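Local coordinates for EGF family domain-containing protein (Toxoplasma gondii, PDB 4Z80), which binds a peptide of the rhoptry neck protein RON2L1 and probably helps to form the moving junction through which the parasite invades host cells, at residues Asn352-Val358 with Pro434-Ser440; His404-Ala410 with Thr442-Ser448; Asp17-Ile21 with Glu341-Pro346. All blocks are in the same frame, centred on the assembly; numbering follows the deposited sequence.

Contact 1. Residues Asn352-Val358 with Pro434-Ser440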
loop_
_atom_site.group_PDB
_atom_site.type_symbol
_atom_site.label_atom_id
_atom_site.label_comp_id
_atom_site.label_asym_id
_atom_site.label_seq_id
_atom_site.Cartn_x
_atom_site.Cartn_y
_atom_site.Cartn_z
ATOM N N ASN A 352 21.469 11.162 -16.357
ATOM C CA ASN A 352 22.833 11.299 -16.837
ATOM C C ASN A 352 23.811 10.324 -16.202
ATOM O O ASN A 352 24.985 10.634 -16.052
ATOM C CB ASN A 352 23.317 12.741 -16.619
ATOM C CG ASN A 352 22.529 13.749 -17.430
ATOM O OD1 ASN A 352 21.890 14.642 -16.875
ATOM N ND2 ASN A 352 22.567 13.609 -18.753
ATOM N N VAL A 353 23.335 9.128 -15.854
ATOM C CA VAL A 353 24.227 8.098 -15.345
ATOM C C VAL A 353 23.858 6.727 -15.888
ATOM O O VAL A 353 22.741 6.519 -16.369
ATOM C CB VAL A 353 24.244 8.046 -13.802
ATOM C CG1 VAL A 353 25.003 9.263 -13.232
ATOM C CG2 VAL A 353 22.825 7.966 -13.238
ATOM N N ARG A 354 24.836 5.829 -15.804
ATOM C CA ARG A 354 24.725 4.434 -16.250
ATOM C C ARG A 354 25.101 3.490 -15.102
ATOM O O ARG A 354 26.115 3.711 -14.436
ATOM C CB ARG A 354 25.657 4.168 -17.438
ATOM C CG ARG A 354 25.557 5.139 -18.594
ATOM C CD ARG A 354 26.877 5.230 -19.362
ATOM N NE ARG A 354 27.285 3.952 -19.939
ATOM C CZ ARG A 354 28.495 3.707 -20.434
ATOM N NH1 ARG A 354 29.437 4.645 -20.411
ATOM N NH2 ARG A 354 28.774 2.515 -20.943
ATOM N N TRP A 355 24.326 2.428 -14.870
ATOM C CA TRP A 355 24.679 1.454 -13.830
ATOM C C TRP A 355 26.000 0.756 -14.119
ATOM O O TRP A 355 26.241 0.330 -15.246
ATOM C CB TRP A 355 23.599 0.372 -13.686
ATOM C CG TRP A 355 22.236 0.879 -13.337
ATOM C CD1 TRP A 355 21.147 0.934 -14.156
ATOM C CD2 TRP A 355 21.809 1.388 -12.068
ATOM N NE1 TRP A 355 20.073 1.453 -13.483
ATOM C CE2 TRP A 355 20.450 1.736 -12.196
ATOM C CE3 TRP A 355 22.443 1.580 -10.838
ATOM C CZ2 TRP A 355 19.717 2.283 -11.147
ATOM C CZ3 TRP A 355 21.718 2.117 -9.797
ATOM C CH2 TRP A 355 20.369 2.465 -9.955
ATOM N N GLY A 356 26.830 0.597 -13.094
ATOM C CA GLY A 356 28.082 -0.123 -13.251
ATOM C C GLY A 356 28.522 -0.886 -12.019
ATOM O O GLY A 356 27.842 -0.897 -10.987
ATOM N N VAL A 357 29.673 -1.543 -12.146
ATOM C CA VAL A 357 30.343 -2.194 -11.021
ATOM C C VAL A 357 31.780 -1.674 -10.982
ATOM O O VAL A 357 32.293 -1.199 -11.986
ATOM C CB VAL A 357 30.319 -3.735 -11.137
ATOM C CG1 VAL A 357 28.880 -4.251 -11.054
ATOM C CG2 VAL A 357 30.997 -4.198 -12.423
ATOM N N VAL A 358 32.419 -1.743 -9.822
ATOM C CA VAL A 358 33.742 -1.155 -9.675
ATOM C C VAL A 358 34.758 -1.969 -10.471
ATOM O O VAL A 358 34.688 -3.198 -10.520
ATOM C CB VAL A 358 34.160 -1.067 -8.194
ATOM C CG1 VAL A 358 35.603 -0.589 -8.060
ATOM C CG2 VAL A 358 33.236 -0.113 -7.440
ATOM N N PRO A 434 24.260 -3.225 -8.626
ATOM C CA PRO A 434 25.221 -2.181 -9.004
ATOM C C PRO A 434 26.093 -1.686 -7.846
ATOM O O PRO A 434 25.665 -1.710 -6.690
ATOM C CB PRO A 434 24.321 -1.058 -9.514
ATOM C CG PRO A 434 23.072 -1.198 -8.715
ATOM C CD PRO A 434 22.884 -2.698 -8.536
ATOM N N GLU A 435 27.296 -1.222 -8.176
ATOM C CA GLU A 435 28.259 -0.768 -7.171
ATOM C C GLU A 435 28.704 0.669 -7.413
ATOM O O GLU A 435 29.336 1.274 -6.555
ATOM C CB GLU A 435 29.492 -1.667 -7.159
ATOM C CG GLU A 435 29.190 -3.130 -6.927
ATOM C CD GLU A 435 30.370 -4.026 -7.265
ATOM O OE1 GLU A 435 31.428 -3.505 -7.682
ATOM O OE2 GLU A 435 30.230 -5.261 -7.133
ATOM N N CYS A 436 28.417 1.187 -8.599
ATOM C CA CYS A 436 28.817 2.536 -8.968
ATOM C C CYS A 436 28.032 3.019 -10.174
ATOM O O CYS A 436 27.266 2.266 -10.775
ATOM C CB CYS A 436 30.321 2.601 -9.266
ATOM S SG CYS A 436 30.914 1.406 -10.527
ATOM N N LEU A 437 28.221 4.289 -10.509
ATOM C CA LEU A 437 27.566 4.908 -11.648
ATOM C C LEU A 437 28.586 5.619 -12.525
ATOM O O LEU A 437 29.587 6.147 -12.034
ATOM C CB LEU A 437 26.492 5.895 -11.179
ATOM C CG LEU A 437 25.335 5.279 -10.395
ATOM C CD1 LEU A 437 24.549 6.364 -9.672
ATOM C CD2 LEU A 437 24.429 4.490 -11.322
ATOM N N ILE A 438 28.327 5.617 -13.827
ATOM C CA ILE A 438 29.149 6.319 -14.803
ATOM C C ILE A 438 28.348 7.481 -15.356
ATOM O O ILE A 438 27.217 7.292 -15.782
ATOM C CB ILE A 438 29.563 5.401 -15.976
ATOM C CG1 ILE A 438 30.335 4.185 -15.470
ATOM C CG2 ILE A 438 30.382 6.164 -17.014
ATOM C CD1 ILE A 438 30.448 3.076 -16.507
ATOM N N HIS A 439 28.927 8.678 -15.378
ATOM C CA HIS A 439 28.234 9.823 -15.945
ATOM C C HIS A 439 28.191 9.756 -17.464
ATOM O O HIS A 439 29.171 9.376 -18.112
ATOM C CB HIS A 439 28.906 11.132 -15.523
ATOM C CG HIS A 439 28.167 12.352 -15.976
ATOM N ND1 HIS A 439 28.462 13.007 -17.153
ATOM C CD2 HIS A 439 27.125 13.018 -15.424
ATOM C CE1 HIS A 439 27.641 14.033 -17.299
ATOM N NE2 HIS A 439 26.823 14.064 -16.261
ATOM N N SER A 440 27.052 10.135 -18.030
ATOM C CA SER A 440 26.921 10.278 -19.466
ATOM C C SER A 440 25.857 11.297 -19.813
ATOM O O SER A 440 24.813 11.366 -19.159
ATOM C CB SER A 440 26.569 8.948 -20.123
ATOM O OG SER A 440 26.208 9.160 -21.480
HETATM O O HOH W 1 29.737 7.550 -20.263
HETATM O O HOH W 2 33.546 -4.875 -8.840
#
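Two strands far apart in sequence can be joined by a regular backbone ladder that one irregularity ends. Strands 353-358 and 436-440 run antiparallel, their axes 4.4 Å apart at closest and their directions 150° apart. Ile438 and Arg354 form a hydrogen-bonded pair (Arg354 N to Ile438 O 2.8 Å, Ile438 N to Arg354 O 3.0 Å). Next along, Gly356 N donates to Cys436 O at 2.9 Å, while Gly356 O receives both Glu435 N (2.9 Å) and Cys436 N (3.2 Å). Two residues thus face one, a classic beta bulge. At the other end, Ser440 N reaches Asn352 O at 2.9 Å.

One face carries Val353, Trp355 and Leu437. The indole CE3 of Trp355 lies 3.6 Å from Leu437 CD2 and 3.5 Å from Pro434 CB, sealing the apolar side, where Trp405 meets the indole edge-to-face. On the other face Ile438 CD1 covers the guanidinium of Arg354, whose charge is paired with Glu468. The bulge residue Glu435 also accepts a hydrogen bond, at OE1 from Val358 N at 2.9 Å.

Because Gly356 has no side chain, its face leaves room for Cys436, which is disulfide-bonded to Cys364. Strand 363-366 pairs with the far edge of 353-359, so this disulfide spans a small three-stranded antiparallel sheet with a classic bulge, packed against strands 405-410 and 443-447 of a four-stranded sheet in what is probably a PAN-type domain.

Contact 2. Residues His404-Ala410 with Thr442-Ser448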
loop_
_atom_site.group_PDB
_atom_site.type_symbol
_atom_site.label_atom_id
_atom_site.label_comp_id
_atom_site.label_asym_id
_atom_site.label_seq_id
_atom_site.Cartn_x
_atom_site.Cartn_y
_atom_site.Cartn_z
ATOM N N HIS A 404 16.086 -5.586 -12.175
ATOM C CA HIS A 404 15.724 -4.508 -11.246
ATOM C C HIS A 404 16.391 -3.184 -11.556
ATOM O O HIS A 404 16.098 -2.187 -10.892
ATOM C CB HIS A 404 16.048 -4.912 -9.814
ATOM C CG HIS A 404 15.198 -6.039 -9.339
ATOM N ND1 HIS A 404 13.838 -5.907 -9.153
ATOM C CD2 HIS A 404 15.490 -7.339 -9.106
ATOM C CE1 HIS A 404 13.335 -7.072 -8.782
ATOM N NE2 HIS A 404 14.316 -7.958 -8.752
ATOM N N TRP A 405 17.259 -3.173 -12.562
ATOM C CA TRP A 405 18.009 -1.987 -12.960
ATOM C C TRP A 405 18.015 -1.927 -14.469
ATOM O O TRP A 405 18.216 -2.953 -15.124
ATOM C CB TRP A 405 19.448 -2.038 -12.425
ATOM C CG TRP A 405 19.516 -2.371 -10.972
ATOM C CD1 TRP A 405 19.522 -1.493 -9.924
ATOM C CD2 TRP A 405 19.548 -3.683 -10.393
ATOM N NE1 TRP A 405 19.564 -2.177 -8.731
ATOM C CE2 TRP A 405 19.577 -3.524 -8.992
ATOM C CE3 TRP A 405 19.556 -4.979 -10.923
ATOM C CZ2 TRP A 405 19.627 -4.605 -8.120
ATOM C CZ3 TRP A 405 19.600 -6.044 -10.057
ATOM C CH2 TRP A 405 19.625 -5.862 -8.673
ATOM N N ALA A 406 17.794 -0.733 -15.017
ATOM C CA ALA A 406 17.931 -0.511 -16.444
ATOM C C ALA A 406 18.661 0.791 -16.714
ATOM O O ALA A 406 18.517 1.764 -15.964
ATOM C CB ALA A 406 16.578 -0.492 -17.123
ATOM N N THR A 407 19.430 0.807 -17.796
ATOM C CA THR A 407 20.064 2.020 -18.298
ATOM C C THR A 407 19.446 2.323 -19.633
ATOM O O THR A 407 19.474 1.478 -20.538
ATOM C CB THR A 407 21.593 1.866 -18.468
ATOM O OG1 THR A 407 22.210 1.650 -17.194
ATOM C CG2 THR A 407 22.217 3.101 -19.137
ATOM N N PHE A 408 18.874 3.515 -19.745
ATOM C CA PHE A 408 18.351 4.013 -21.001
ATOM C C PHE A 408 19.410 4.857 -21.683
ATOM O O PHE A 408 19.990 5.741 -21.061
ATOM C CB PHE A 408 17.087 4.831 -20.776
ATOM C CG PHE A 408 16.520 5.422 -22.030
ATOM C CD1 PHE A 408 15.769 4.645 -22.891
ATOM C CD2 PHE A 408 16.717 6.760 -22.337
ATOM C CE1 PHE A 408 15.236 5.178 -24.047
ATOM C CE2 PHE A 408 16.179 7.305 -23.492
ATOM C CZ PHE A 408 15.437 6.515 -24.347
ATOM N N VAL A 409 19.681 4.559 -22.949
ATOM C CA VAL A 409 20.644 5.316 -23.737
ATOM C C VAL A 409 19.908 5.958 -24.901
ATOM O O VAL A 409 19.488 5.276 -25.836
ATOM C CB VAL A 409 21.786 4.414 -24.249
ATOM C CG1 VAL A 409 22.829 5.245 -25.017
ATOM C CG2 VAL A 409 22.436 3.660 -23.090
ATOM N N ALA A 410 19.741 7.278 -24.842
ATOM C CA ALA A 410 19.050 8.013 -25.892
ATOM C C ALA A 410 19.901 8.054 -27.144
ATOM O O ALA A 410 21.130 8.135 -27.071
ATOM C CB ALA A 410 18.724 9.421 -25.440
ATOM N N THR A 442 23.831 11.215 -22.319
ATOM C CA THR A 442 22.693 10.698 -23.068
ATOM C C THR A 442 21.993 9.521 -22.393
ATOM O O THR A 442 21.246 8.798 -23.046
ATOM C CB THR A 442 23.123 10.279 -24.488
ATOM O OG1 THR A 442 24.191 9.328 -24.407
ATOM C CG2 THR A 442 23.590 11.502 -25.274
ATOM N N THR A 443 22.187 9.360 -21.087
ATOM C CA THR A 443 21.618 8.210 -20.391
ATOM C C THR A 443 20.766 8.577 -19.174
ATOM O O THR A 443 20.806 9.697 -18.667
ATOM C CB THR A 443 22.718 7.245 -19.939
ATOM O OG1 THR A 443 23.504 7.854 -18.909
ATOM C CG2 THR A 443 23.608 6.877 -21.110
ATOM N N MET A 444 19.991 7.595 -18.722
ATOM C CA MET A 444 19.151 7.716 -17.535
ATOM C C MET A 444 19.046 6.336 -16.924
ATOM O O MET A 444 18.930 5.352 -17.659
ATOM C CB MET A 444 17.761 8.261 -17.878
ATOM C CG MET A 444 16.832 8.441 -16.673
ATOM S SD MET A 444 15.343 9.340 -17.088
ATOM C CE MET A 444 16.010 10.972 -17.431
ATOM N N ALA A 445 19.091 6.266 -15.598
ATOM C CA ALA A 445 19.068 4.997 -14.881
ATOM C C ALA A 445 17.771 4.840 -14.100
ATOM O O ALA A 445 17.357 5.746 -13.374
ATOM C CB ALA A 445 20.263 4.891 -13.950
ATOM N N PHE A 446 17.148 3.669 -14.253
ATOM C CA PHE A 446 15.911 3.303 -13.572
ATOM C C PHE A 446 16.099 2.085 -12.683
ATOM O O PHE A 446 16.948 1.230 -12.966
ATOM C CB PHE A 446 14.803 2.967 -14.581
ATOM C CG PHE A 446 14.356 4.118 -15.443
ATOM C CD1 PHE A 446 15.034 4.428 -16.614
ATOM C CD2 PHE A 446 13.233 4.862 -15.113
ATOM C CE1 PHE A 446 14.614 5.479 -17.421
ATOM C CE2 PHE A 446 12.804 5.911 -15.926
ATOM C CZ PHE A 446 13.499 6.219 -17.076
ATOM N N THR A 447 15.298 1.997 -11.617
ATOM C CA THR A 447 15.105 0.737 -10.898
ATOM C C THR A 447 13.640 0.321 -10.997
ATOM O O THR A 447 12.771 1.107 -11.361
ATOM C CB THR A 447 15.490 0.785 -9.393
ATOM O OG1 THR A 447 14.418 1.352 -8.623
ATOM C CG2 THR A 447 16.803 1.526 -9.167
ATOM N N SER A 448 13.374 -0.930 -10.642
ATOM C CA SER A 448 12.021 -1.457 -10.673
ATOM C C SER A 448 11.093 -0.841 -9.631
ATOM O O SER A 448 9.881 -1.017 -9.707
ATOM C CB SER A 448 12.071 -2.975 -10.496
ATOM O OG SER A 448 12.760 -3.340 -9.321
HETATM O O HOH W 3 23.888 8.160 -26.946
#
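Rotamers decide how a beta ladder meets its surroundings, and strands 405-410 and 443-447, antiparallel at 159°, make the point. The backbone bonds are regular: Phe446 N to Ala406 O is 2.9 Å and Phe408 N to Met444 O is 2.8 Å. Phe446, in the m rotamer, turns its ring so that the edge atom CE1 lies 4.2 Å from Phe408 CB. Phe408 and Met444 both adopt t at chi1, which carries their ends away from the opposing strand, Phe408 to Ala378 of helix 378-387 and Met444 to Ala457.

Trp405, Thr407, Val409, Thr443, Ala445 and Thr447 occupy the other face. Thr447, p at chi1, sets CG2 4.1 Å from Trp405 CD1, while its hydroxyl bonds to Ser450; the indole NE1 of Trp405 is taken by Phe19 O. Where the ladder ends, His404 (m) and Ser448 (p) bring ND1 and OG to a 2.8 Å hydrogen bond.

Strand 424-430 flanks 405-410 on its other side, with 371-377 beyond it. Helix 378-387 packs through Leu385 on Ala406 and Phe446, the helix-on-sheet core expected of a PAN domain, while strand 353-359 covers the threonine-bearing face.

Contact 3. Residues Asp17-Ile21 with Glu341-Pro346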
loop_
_atom_site.group_PDB
_atom_site.type_symbol
_atom_site.label_atom_id
_atom_site.label_comp_id
_atom_site.label_asym_id
_atom_site.label_seq_id
_atom_site.Cartn_x
_atom_site.Cartn_y
_atom_site.Cartn_z
ATOM N N ASP A 17 24.095 0.681 -1.433
ATOM C CA ASP A 17 23.265 -0.335 -0.782
ATOM C C ASP A 17 21.776 -0.059 -1.006
ATOM O O ASP A 17 20.972 -0.993 -1.061
ATOM C CB ASP A 17 23.607 -0.378 0.715
ATOM C CG ASP A 17 22.814 -1.411 1.495
ATOM O OD1 ASP A 17 22.636 -2.551 1.020
ATOM O OD2 ASP A 17 22.399 -1.073 2.623
ATOM N N ARG A 18 21.403 1.209 -1.186
ATOM C CA ARG A 18 19.991 1.556 -1.335
ATOM C C ARG A 18 19.418 1.033 -2.659
ATOM O O ARG A 18 18.198 1.034 -2.846
ATOM C CB ARG A 18 19.776 3.078 -1.219
ATOM C CG ARG A 18 20.248 3.900 -2.420
ATOM C CD ARG A 18 20.299 5.403 -2.101
ATOM N NE ARG A 18 21.050 5.627 -0.871
ATOM C CZ ARG A 18 20.924 6.695 -0.085
ATOM N NH1 ARG A 18 20.085 7.672 -0.402
ATOM N NH2 ARG A 18 21.645 6.780 1.021
ATOM N N PHE A 19 20.285 0.578 -3.560
ATOM C CA PHE A 19 19.844 0.072 -4.863
ATOM C C PHE A 19 19.874 -1.455 -4.912
ATOM O O PHE A 19 19.565 -2.042 -5.953
ATOM C CB PHE A 19 20.701 0.669 -5.990
ATOM C CG PHE A 19 20.634 2.172 -6.049
ATOM C CD1 PHE A 19 19.467 2.812 -6.418
ATOM C CD2 PHE A 19 21.731 2.937 -5.695
ATOM C CE1 PHE A 19 19.395 4.205 -6.451
ATOM C CE2 PHE A 19 21.664 4.322 -5.730
ATOM C CZ PHE A 19 20.496 4.948 -6.108
ATOM N N ASN A 20 20.197 -2.104 -3.791
ATOM C CA ASN A 20 20.242 -3.570 -3.752
ATOM C C ASN A 20 18.865 -4.138 -3.434
ATOM O O ASN A 20 18.578 -4.569 -2.313
ATOM C CB ASN A 20 21.272 -4.075 -2.743
ATOM C CG ASN A 20 21.548 -5.551 -2.896
ATOM O OD1 ASN A 20 20.797 -6.253 -3.569
ATOM N ND2 ASN A 20 22.620 -6.030 -2.281
ATOM N N ILE A 21 18.022 -4.158 -4.456
ATOM C CA ILE A 21 16.603 -4.435 -4.280
ATOM C C ILE A 21 16.329 -5.858 -3.787
ATOM O O ILE A 21 15.566 -6.029 -2.851
ATOM C CB ILE A 21 15.850 -4.124 -5.597
ATOM C CG1 ILE A 21 15.798 -2.600 -5.784
ATOM C CG2 ILE A 21 14.423 -4.697 -5.587
ATOM C CD1 ILE A 21 15.265 -2.147 -7.120
ATOM N N GLU A 341 14.897 5.057 3.303
ATOM C CA GLU A 341 15.643 6.080 2.573
ATOM C C GLU A 341 17.069 5.656 2.254
ATOM O O GLU A 341 17.628 6.090 1.243
ATOM C CB GLU A 341 15.674 7.387 3.357
ATOM C CG GLU A 341 14.313 8.034 3.474
ATOM C CD GLU A 341 13.544 7.573 4.692
ATOM O OE1 GLU A 341 13.930 6.553 5.313
ATOM O OE2 GLU A 341 12.550 8.250 5.037
ATOM N N THR A 342 17.658 4.807 3.092
ATOM C CA THR A 342 19.037 4.378 2.885
ATOM C C THR A 342 19.132 2.937 2.403
ATOM O O THR A 342 20.217 2.470 2.083
ATOM C CB THR A 342 19.887 4.516 4.175
ATOM O OG1 THR A 342 19.297 3.761 5.241
ATOM C CG2 THR A 342 19.995 5.975 4.582
ATOM N N LYS A 343 17.996 2.245 2.338
ATOM C CA LYS A 343 17.964 0.828 1.964
ATOM C C LYS A 343 17.209 0.569 0.664
ATOM O O LYS A 343 17.277 -0.540 0.119
ATOM C CB LYS A 343 17.333 -0.006 3.086
ATOM C CG LYS A 343 18.222 -0.184 4.305
ATOM C CD LYS A 343 19.348 -1.176 4.030
ATOM C CE LYS A 343 20.227 -1.382 5.237
ATOM N NZ LYS A 343 21.315 -2.356 4.930
ATOM N N CYS A 344 16.496 1.581 0.176
ATOM C CA CYS A 344 15.618 1.436 -0.989
ATOM C C CYS A 344 15.847 2.556 -1.990
ATOM O O CYS A 344 16.339 3.621 -1.623
ATOM C CB CYS A 344 14.150 1.441 -0.565
ATOM S SG CYS A 344 13.723 0.241 0.681
ATOM N N PRO A 345 15.464 2.336 -3.259
ATOM C CA PRO A 345 15.660 3.400 -4.242
ATOM C C PRO A 345 14.742 4.597 -4.011
ATOM O O PRO A 345 13.639 4.456 -3.478
ATOM C CB PRO A 345 15.332 2.713 -5.578
ATOM C CG PRO A 345 15.423 1.258 -5.295
ATOM C CD PRO A 345 14.988 1.090 -3.892
ATOM N N PRO A 346 15.192 5.782 -4.424
ATOM C CA PRO A 346 14.359 6.980 -4.348
ATOM C C PRO A 346 13.293 6.992 -5.442
ATOM O O PRO A 346 13.283 6.142 -6.335
ATOM C CB PRO A 346 15.372 8.099 -4.549
ATOM C CG PRO A 346 16.345 7.499 -5.500
ATOM C CD PRO A 346 16.488 6.065 -5.065
HETATM O O HOH W 4 21.768 -4.471 2.782
HETATM O O HOH W 5 22.406 4.043 1.725
#
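Just after helix 340-343, Pro345 receives both Phe19 and Ile21, and Phe19 also packs on Pro346. Ile21 CD1 lies 3.9 Å from Pro345 CG, while the ring of Phe19 approaches Pro345 (CD1 to CB 4.2 Å) and Pro346 (CE1 to CD 3.7 Å). Pro345 also touches Thr447, so the cluster leans on strand 443-447. The backbones press together as well: Arg18 O sits 2.9 Å from Cys344 C, and Pro345 N has no hydrogen to offer it. The motif that shapes the first partner is a short 3-10 turn, 17-19, closed by Asn20 N to Asp17 O (3.0 Å) and followed by Asn20 at the N-cap of helix 21-24. Cys344, just past helix 340-343, is held by a disulfide to Cys95. Further out, the guanidinium of Arg18 lays one face over Thr342 CA and Glu341 O, with NE bonded to Tyr15 O. At the polar edge Lys343 NZ and Asp17 OD2 form a 2.9 Å salt bridge, and a water joins Asp17 OD1 to Lys343 NZ.

From the N terminus, Asp17-Ile21 waits through 319 residues before Glu341-Pro346 closes contact 3, a very long loop complete before either other contact opens. The chain then runs into contacts 1 and 2, which cross: 352-358 opens the first and 404-410 the second, 434-440 closes the first, and 442-448 closes the second. Consecutive strands 436-440 and 443-447 thereby serve different sheets, and Asn352 N to Thr443 O, at 2.8 Å, joins those sheets near the corner. Phe19 of contact 3 links all three, its ring meeting Trp355 and its carbonyl Trp405, so the N-terminal segment is tied to the two-sheet unit formed late in the chain.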